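Local coordinates for protein anti-sigma-I factor RsgI3 (Clostridium thermocellum, PDB 6QE7) that is the PA14-dyad portion of a membrane anti-sigma factor, which binds pectin outside the cell and probably thereby signals release of the sigma factor SigI3, at residues 9-13 against 14-18; 34-38 against 39-43; 247-251 against 252-256. One frame throughout, in Å; residues are numbered along the deposited sequence.

How the contacts relate
Contacts 1 and 2 belong to the first PA14 domain and contact 3 to the second, in chain order. Contact 1 covers the end of strand 6-11 and the loop toward strand 19-25; contact 2 is a bend in the loop between strands 29-31 and 46-51. Their centres are about 12 Å apart, and the Asn12 amide joins them beside a calcium ion. Contact 3, the passage between strands 240-248 and 254-263, lies about 13 Å from contact 1, centre to centre, and touches it through Met14 N to Gly251 O and Gln253 N to Asp15 OD2. Contacts 2 and 3 stay about 8 Å apart (nearest atoms); a calcium site thus lies close to the domain interface.

Contact 1 (9-13 against 14-18); sequences EYYNN and MDFSR. With CA (calcium ion), chain E.
Phe16 meets Tyr11 edge to face: its ring edge is turned toward the tyrosine face, with centroids 5.5 Å apart and planes at 87°. Phe16 CA also lies over a Tyr11 face, 3.7 Å from the ring centroid, so backbone and side chain of one residue both use the same aromatic partner. Tyr11 OH is held by Glu9 OE1, which is paired in turn with Arg49.

Beyond the rings the loop is closed by hydrogen bonds from backbone N-H groups and from the Asn13 side-chain amide. Asn12 N donates to Arg18 O at 2.8 Å, nearly straight, while Asn13 N makes a longer bond to Ser17 O. Asn13 ND2 reaches Ser17 OG at 2.9 Å, with the hydroxyl oxygen lying in the amide plane. Ser17 OG passes its own hydrogen to Asp15 OD1 (2.7 Å); with chi1 at 66°, OG sits between the backbone N and the carbonyl carbon, within range of both groups. The extended Arg18 chain runs past the Asn13 amide, whose plane stands 89° from the guanidinium, and both residues reach Asp203 of the second PA14 domain.

Asn12 O binds calcium at 2.3 Å, alongside Asp44 O, Thr45 O and four waters. Water 2 bonds to Asn12 OD1 and water 3 to Asn13 OD1, giving both amides a second-shell role, and the Asn12 amide further bonds Gly42 N and Ser40 O. Each amide thus has partners at both oxygen and nitrogen, consistent with one loop serving the calcium site and the interface with the second PA14 domain.

Contact 2 (34-38 against 39-43); sequences EGTPD and QSIGK
Gln39 follows Asp38 at the first corner of a type I beta turn running from Asp38 to Ile41, and its CG lies 3.9 Å from Asp38 OD2.

Ser40, the next corner, carries the polar part of the contact. Its N donates to Asp38 OD2 at 2.8 Å with an angle of 164°, which defines an Asx turn superimposed on the beta turn. Its hydroxyl OG donates to the same carboxylate oxygen at 2.7 Å. The two donors come from opposite faces of the carboxylate plane, so OD2 is gripped from both sides. Having CG anti to the Asp38 backbone N (chi1 -172°) brings OD2 within reach of Ser40 N and OG.

Ile41 closes the turn by donating its N to Asp38 O (2.9 Å). That carbonyl oxygen takes a second bond, from Thr36 OG1, on the other face of its plane. The CG2 methyl of Ile41 packs against Thr36 CB and, at 3.9 Å, against Pro37 CD; this apolar patch also lies against Tyr46 of strand 46-51. At Gly42 the carbonyl carbon is brushed by the Thr36 methyl CG2.

Lys43 returns alongside the first half of the loop. Its chain stays extended until a bend at chi4 (64°) brings NZ to Glu34 O, 2.9 Å away, in the carbonyl plane and on a lone pair. NZ also donates to water 6, which has a weak bond to Glu34 OE2; the direct separation of NZ from that oxygen is 5.4 Å, too long for a salt bridge.

The bend is thus held by two Asp38 oxygens, O and OD2, each accepting two hydrogen bonds, and, farther along, by a lysine-to-carbonyl bond, a chemistry consistent with a defined path into Asp44 and Thr45, which bind calcium.

Contact 3 (247-251 against 252-256); sequences ELKAG and RQYDI
The backbone leaves strand 240-248 at Leu248, swings round Gly251 with a positive phi (95°), and enters strand 254-263 with Leu248 CA and Tyr254 CA still 8.3 Å apart. That gap is spanned by the Tyr254 side chain. Its OH accepts from Lys249 N at 2.8 Å, and the bond is close to straight. Leu248 CD2 sits almost exactly over the ring centre, 3.5 Å from the centroid and 2° off the normal, a well-aligned CH-pi contact. On the opposite face lies Arg252 NE, offset toward the rim, with Tyr254 CE2 3.4 Å above the guanidinium plane.

A tyrosine near the beginning of an antiparallel strand, bonded through its hydroxyl to the backbone five residues earlier, is a tyrosine corner; here it marks the crossing between the two sheets of the second PA14 domain, strand 240-248 pairing in one and strand 254-263 in the other.

Arg252 is bent at chi3 (-63°), which folds the guanidinium back over the ring, and its NH2 donates to Gln253 O at 3.2 Å. Water 7, near the ring plane, joins Lys249 O to Arg252 O inside the bend. Asp15 of the first PA14 domain touches Arg252.

Contact 1 (9-13 against 14-18)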
loop_
_atom_site.group_PDB
_atom_site.type_symbol
_atom_site.label_atom_id
_atom_site.label_comp_id
_atom_site.label_asym_id
_atom_site.label_seq_id
_atom_site.Cartn_x
_atom_site.Cartn_y
_atom_site.Cartn_z
ATOM N N GLU A 9 11.476 8.187 -0.612
ATOM C CA GLU A 9 10.509 7.553 0.301
ATOM C C GLU A 9 10.616 6.057 -0.004
ATOM O O GLU A 9 10.290 5.656 -1.179
ATOM C CB GLU A 9 9.063 8.061 0.101
ATOM C CG GLU A 9 8.762 9.562 0.212
ATOM C CD GLU A 9 7.603 10.037 -0.685
ATOM O OE1 GLU A 9 6.671 9.234 -1.000
ATOM O OE2 GLU A 9 7.641 11.182 -1.116
ATOM N N TYR A 10 10.867 5.269 1.032
ATOM C CA TYR A 10 11.121 3.824 0.976
ATOM C C TYR A 10 10.024 3.086 1.693
ATOM O O TYR A 10 9.751 3.292 2.878
ATOM C CB TYR A 10 12.483 3.534 1.599
ATOM C CG TYR A 10 13.619 4.005 0.744
ATOM C CD1 TYR A 10 14.025 5.328 0.756
ATOM C CD2 TYR A 10 14.288 3.159 -0.121
ATOM C CE1 TYR A 10 15.077 5.766 -0.047
ATOM C CE2 TYR A 10 15.369 3.573 -0.890
ATOM C CZ TYR A 10 15.774 4.895 -0.861
ATOM O OH TYR A 10 16.800 5.322 -1.663
ATOM N N TYR A 11 9.359 2.213 0.956
ATOM C CA TYR A 11 8.165 1.496 1.453
ATOM C C TYR A 11 8.497 -0.004 1.393
ATOM O O TYR A 11 9.058 -0.403 0.381
ATOM C CB TYR A 11 7.007 1.859 0.521
ATOM C CG TYR A 11 6.588 3.306 0.514
ATOM C CD1 TYR A 11 7.261 4.229 -0.284
ATOM C CD2 TYR A 11 5.453 3.723 1.206
ATOM C CE1 TYR A 11 6.873 5.544 -0.327
ATOM C CE2 TYR A 11 5.043 5.037 1.171
ATOM C CZ TYR A 11 5.756 5.925 0.402
ATOM O OH TYR A 11 5.395 7.210 0.434
ATOM N N ASN A 12 7.933 -0.810 2.293
ATOM C CA ASN A 12 8.153 -2.280 2.374
ATOM C C ASN A 12 7.135 -3.083 1.570
ATOM O O ASN A 12 7.260 -4.335 1.558
ATOM C CB ASN A 12 8.116 -2.770 3.836
ATOM C CG ASN A 12 9.514 -2.911 4.375
ATOM O OD1 ASN A 12 10.333 -3.508 3.694
ATOM N ND2 ASN A 12 9.821 -2.339 5.540
ATOM N N ASN A 13 6.170 -2.422 0.939
ATOM C CA ASN A 13 5.295 -2.994 -0.123
ATOM C C ASN A 13 5.684 -2.337 -1.470
ATOM O O ASN A 13 6.358 -1.261 -1.464
ATOM C CB ASN A 13 3.823 -2.766 0.244
ATOM C CG ASN A 13 3.250 -3.835 1.160
ATOM O OD1 ASN A 13 3.823 -4.914 1.308
ATOM N ND2 ASN A 13 2.045 -3.610 1.671
ATOM N N MET A 14 5.187 -2.868 -2.587
ATOM C CA MET A 14 5.560 -2.425 -3.955
ATOM C C MET A 14 4.557 -1.413 -4.481
ATOM O O MET A 14 4.731 -0.916 -5.588
ATOM C CB MET A 14 5.743 -3.635 -4.871
ATOM C CG MET A 14 4.508 -4.342 -5.388
ATOM S SD MET A 14 5.436 -5.872 -6.007
ATOM C CE MET A 14 4.035 -6.997 -6.222
ATOM N N ASP A 15 3.577 -1.029 -3.654
ATOM C CA ASP A 15 2.563 -0.031 -4.067
ATOM C C ASP A 15 2.531 1.143 -3.113
ATOM O O ASP A 15 1.411 1.654 -2.878
ATOM C CB ASP A 15 1.162 -0.637 -4.024
ATOM C CG ASP A 15 0.767 -1.137 -2.621
ATOM O OD1 ASP A 15 1.654 -1.219 -1.696
ATOM O OD2 ASP A 15 -0.424 -1.428 -2.471
ATOM N N PHE A 16 3.656 1.557 -2.546
ATOM C CA PHE A 16 3.751 2.808 -1.760
ATOM C C PHE A 16 2.832 2.674 -0.555
ATOM O O PHE A 16 2.228 3.658 -0.175
ATOM C CB PHE A 16 3.384 4.060 -2.575
ATOM C CG PHE A 16 4.226 4.126 -3.833
ATOM C CD1 PHE A 16 5.564 4.413 -3.741
ATOM C CD2 PHE A 16 3.698 3.773 -5.059
ATOM C CE1 PHE A 16 6.358 4.434 -4.873
ATOM C CE2 PHE A 16 4.489 3.761 -6.195
ATOM C CZ PHE A 16 5.825 4.077 -6.083
ATOM N N SER A 17 2.760 1.489 0.024
ATOM C CA SER A 17 2.215 1.245 1.381
ATOM C C SER A 17 3.313 0.587 2.206
ATOM O O SER A 17 4.381 0.102 1.619
ATOM C CB SER A 17 0.940 0.410 1.370
ATOM O OG SER A 17 1.235 -0.916 0.905
ATOM N N ARG A 18 3.093 0.572 3.509
ATOM C CA ARG A 18 4.081 0.163 4.542
ATOM C C ARG A 18 5.313 1.057 4.438
ATOM O O ARG A 18 6.442 0.566 4.281
ATOM C CB ARG A 18 4.455 -1.296 4.342
ATOM C CG ARG A 18 3.507 -2.243 5.041
ATOM C CD ARG A 18 4.021 -3.622 4.763
ATOM N NE ARG A 18 3.071 -4.647 5.115
ATOM C CZ ARG A 18 2.880 -5.109 6.347
ATOM N NH1 ARG A 18 3.523 -4.580 7.382
ATOM N NH2 ARG A 18 2.044 -6.111 6.535
HETATM CA CA CA E . 8.131 -6.301 0.835
HETATM O O HOH W 1 7.458 -0.630 6.600
HETATM O O HOH W 2 10.213 -5.168 1.463
HETATM O O HOH W 3 5.847 -6.818 1.480
HETATM O O HOH W 4 8.056 -6.619 3.284
HETATM O O HOH W 5 9.177 -8.469 1.279
#

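Contact 2 (34-38 against 39-43)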
loop_
_atom_site.group_PDB
_atom_site.type_symbol
_atom_site.label_atom_id
_atom_site.label_comp_id
_atom_site.label_asym_id
_atom_site.label_seq_id
_atom_site.Cartn_x
_atom_site.Cartn_y
_atom_site.Cartn_z
ATOM N N GLU A 34 20.410 -8.691 -5.195
ATOM C CA GLU A 34 19.182 -9.421 -4.819
ATOM C C GLU A 34 18.740 -8.989 -3.410
ATOM O O GLU A 34 17.897 -9.689 -2.766
ATOM C CB GLU A 34 19.393 -10.934 -4.984
ATOM C CG GLU A 34 19.568 -11.300 -6.418
ATOM C CD GLU A 34 19.783 -12.770 -6.673
ATOM O OE1 GLU A 34 20.796 -13.309 -6.119
ATOM O OE2 GLU A 34 18.932 -13.358 -7.393
ATOM N N GLY A 35 19.180 -7.825 -2.976
ATOM C CA GLY A 35 18.980 -7.340 -1.612
ATOM C C GLY A 35 18.012 -6.173 -1.627
ATOM O O GLY A 35 17.196 -6.094 -2.550
ATOM N N THR A 36 18.212 -5.243 -0.710
ATOM C CA THR A 36 17.289 -4.137 -0.402
ATOM C C THR A 36 18.144 -2.894 -0.186
ATOM O O THR A 36 19.336 -2.983 0.021
ATOM C CB THR A 36 16.482 -4.547 0.828
ATOM O OG1 THR A 36 17.331 -4.095 1.875
ATOM C CG2 THR A 36 16.208 -6.033 0.949
ATOM N N PRO A 37 17.566 -1.698 -0.251
ATOM C CA PRO A 37 18.297 -0.474 0.051
ATOM C C PRO A 37 18.762 -0.254 1.508
ATOM O O PRO A 37 19.376 0.734 1.771
ATOM C CB PRO A 37 17.226 0.609 -0.249
ATOM C CG PRO A 37 16.216 -0.081 -1.197
ATOM C CD PRO A 37 16.155 -1.467 -0.592
ATOM N N ASP A 38 18.304 -1.052 2.458
ATOM C CA ASP A 38 18.516 -0.745 3.886
ATOM C C ASP A 38 18.064 -1.944 4.708
ATOM O O ASP A 38 17.092 -2.601 4.300
ATOM C CB ASP A 38 17.680 0.471 4.321
ATOM C CG ASP A 38 18.016 0.939 5.730
ATOM O OD1 ASP A 38 18.973 1.758 5.854
ATOM O OD2 ASP A 38 17.343 0.476 6.686
ATOM N N GLN A 39 18.680 -2.201 5.843
ATOM C CA GLN A 39 18.294 -3.356 6.689
ATOM C C GLN A 39 16.812 -3.238 7.133
ATOM O O GLN A 39 16.262 -4.260 7.470
ATOM C CB GLN A 39 19.177 -3.416 7.929
ATOM C CG GLN A 39 18.905 -2.278 8.923
ATOM C CD GLN A 39 19.859 -2.379 10.097
ATOM O OE1 GLN A 39 20.578 -3.380 10.222
ATOM N NE2 GLN A 39 19.896 -1.356 10.950
ATOM N N SER A 40 16.200 -2.045 7.183
ATOM C CA SER A 40 14.784 -1.844 7.614
ATOM C C SER A 40 13.817 -2.172 6.448
ATOM O O SER A 40 12.592 -2.226 6.676
ATOM C CB SER A 40 14.583 -0.479 8.153
ATOM O OG SER A 40 14.669 0.471 7.122
ATOM N N ILE A 41 14.337 -2.410 5.237
ATOM C CA ILE A 41 13.511 -2.892 4.098
ATOM C C ILE A 41 13.703 -4.388 3.894
ATOM O O ILE A 41 14.800 -4.842 3.444
ATOM C CB ILE A 41 13.881 -2.126 2.803
ATOM C CG1 ILE A 41 13.582 -0.638 2.950
ATOM C CG2 ILE A 41 13.173 -2.741 1.575
ATOM C CD1 ILE A 41 12.152 -0.293 3.386
ATOM N N GLY A 42 12.634 -5.127 3.943
ATOM C CA GLY A 42 12.715 -6.581 3.640
ATOM C C GLY A 42 12.970 -6.939 2.186
ATOM O O GLY A 42 12.521 -6.220 1.275
ATOM N N LYS A 43 13.563 -8.115 1.966
ATOM C CA LYS A 43 13.751 -8.734 0.636
ATOM C C LYS A 43 12.422 -8.781 -0.076
ATOM O O LYS A 43 11.438 -9.248 0.504
ATOM C CB LYS A 43 14.214 -10.185 0.671
ATOM C CG LYS A 43 14.860 -10.646 -0.630
ATOM C CD LYS A 43 15.293 -12.130 -0.546
ATOM C CE LYS A 43 15.402 -12.819 -1.873
ATOM N NZ LYS A 43 16.478 -12.207 -2.696
HETATM O O HOH W 6 16.764 -13.929 -4.850
#

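Contact 3 (247-251 against 252-256)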
loop_
_atom_site.group_PDB
_atom_site.type_symbol
_atom_site.label_atom_id
_atom_site.label_comp_id
_atom_site.label_asym_id
_atom_site.label_seq_id
_atom_site.Cartn_x
_atom_site.Cartn_y
_atom_site.Cartn_z
ATOM N N GLU A 247 -7.983 -14.596 -5.307
ATOM C CA GLU A 247 -6.542 -14.583 -5.690
ATOM C C GLU A 247 -5.956 -13.232 -5.296
ATOM O O GLU A 247 -6.522 -12.219 -5.685
ATOM C CB GLU A 247 -6.392 -14.863 -7.194
ATOM C CG GLU A 247 -6.095 -16.325 -7.469
ATOM C CD GLU A 247 -6.454 -16.879 -8.824
ATOM O OE1 GLU A 247 -6.554 -16.102 -9.764
ATOM O OE2 GLU A 247 -6.578 -18.115 -8.937
ATOM N N LEU A 248 -4.901 -13.214 -4.503
ATOM C CA LEU A 248 -4.237 -11.965 -4.099
ATOM C C LEU A 248 -2.738 -12.099 -4.318
ATOM O O LEU A 248 -2.186 -13.205 -4.303
ATOM C CB LEU A 248 -4.531 -11.658 -2.644
ATOM C CG LEU A 248 -6.010 -11.579 -2.296
ATOM C CD1 LEU A 248 -6.198 -11.598 -0.793
ATOM C CD2 LEU A 248 -6.687 -10.344 -2.919
ATOM N N LYS A 249 -2.093 -10.973 -4.509
ATOM C CA LYS A 249 -0.630 -10.961 -4.630
ATOM C C LYS A 249 -0.025 -10.487 -3.304
ATOM O O LYS A 249 -0.503 -9.517 -2.724
ATOM C CB LYS A 249 -0.261 -10.088 -5.821
ATOM C CG LYS A 249 -0.737 -10.574 -7.197
ATOM C CD LYS A 249 -0.279 -9.593 -8.299
ATOM C CE LYS A 249 -0.711 -9.932 -9.711
ATOM N NZ LYS A 249 -0.498 -8.767 -10.616
ATOM N N ALA A 250 1.078 -11.078 -2.875
ATOM C CA ALA A 250 1.890 -10.523 -1.769
ATOM C C ALA A 250 2.469 -9.189 -2.216
ATOM O O ALA A 250 2.739 -8.992 -3.411
ATOM C CB ALA A 250 2.973 -11.490 -1.399
ATOM N N GLY A 251 2.685 -8.323 -1.271
ATOM C CA GLY A 251 3.478 -7.117 -1.471
ATOM C C GLY A 251 2.620 -5.928 -1.809
ATOM O O GLY A 251 3.203 -4.953 -2.229
ATOM N N ARG A 252 1.289 -6.027 -1.785
ATOM C CA ARG A 252 0.417 -4.860 -2.055
ATOM C C ARG A 252 -0.838 -4.923 -1.171
ATOM O O ARG A 252 -1.157 -5.968 -0.782
ATOM C CB ARG A 252 0.046 -4.757 -3.541
ATOM C CG ARG A 252 -0.518 -6.025 -4.166
ATOM C CD ARG A 252 -1.420 -5.727 -5.346
ATOM N NE ARG A 252 -2.624 -4.960 -4.960
ATOM C CZ ARG A 252 -3.602 -4.548 -5.795
ATOM N NH1 ARG A 252 -3.574 -4.808 -7.100
ATOM N NH2 ARG A 252 -4.610 -3.841 -5.314
ATOM N N GLN A 253 -1.510 -3.788 -0.960
ATOM C CA GLN A 253 -2.705 -3.587 -0.136
ATOM C C GLN A 253 -3.905 -3.793 -1.038
ATOM O O GLN A 253 -3.825 -3.434 -2.239
ATOM C CB GLN A 253 -2.717 -2.173 0.440
ATOM C CG GLN A 253 -1.748 -1.940 1.583
ATOM C CD GLN A 253 -2.034 -0.569 2.118
ATOM O OE1 GLN A 253 -2.511 0.372 1.416
ATOM N NE2 GLN A 253 -1.835 -0.483 3.401
ATOM N N TYR A 254 -4.943 -4.374 -0.460
ATOM C CA TYR A 254 -6.259 -4.526 -1.088
ATOM C C TYR A 254 -7.265 -3.920 -0.125
ATOM O O TYR A 254 -7.065 -3.882 1.128
ATOM C CB TYR A 254 -6.606 -5.978 -1.365
ATOM C CG TYR A 254 -5.730 -6.681 -2.323
ATOM C CD1 TYR A 254 -4.545 -7.277 -1.939
ATOM C CD2 TYR A 254 -6.064 -6.687 -3.666
ATOM C CE1 TYR A 254 -3.765 -7.948 -2.871
ATOM C CE2 TYR A 254 -5.269 -7.302 -4.605
ATOM C CZ TYR A 254 -4.091 -7.901 -4.211
ATOM O OH TYR A 254 -3.313 -8.513 -5.145
ATOM N N ASP A 255 -8.326 -3.380 -0.684
ATOM C CA ASP A 255 -9.449 -2.890 0.148
ATOM C C ASP A 255 -10.035 -4.073 0.920
ATOM O O ASP A 255 -10.156 -5.255 0.391
ATOM C CB ASP A 255 -10.500 -2.168 -0.706
ATOM C CG ASP A 255 -10.007 -0.851 -1.258
ATOM O OD1 ASP A 255 -9.482 -0.047 -0.478
ATOM O OD2 ASP A 255 -10.074 -0.683 -2.443
ATOM N N ILE A 256 -10.515 -3.770 2.130
ATOM C CA ILE A 256 -11.284 -4.776 2.886
ATOM C C ILE A 256 -12.467 -4.021 3.522
ATOM O O ILE A 256 -12.245 -2.939 4.076
ATOM C CB ILE A 256 -10.422 -5.527 3.921
ATOM C CG1 ILE A 256 -11.296 -6.492 4.746
ATOM C CG2 ILE A 256 -9.644 -4.577 4.834
ATOM C CD1 ILE A 256 -10.578 -7.445 5.690
HETATM O O HOH W 7 -1.062 -8.424 -0.433
#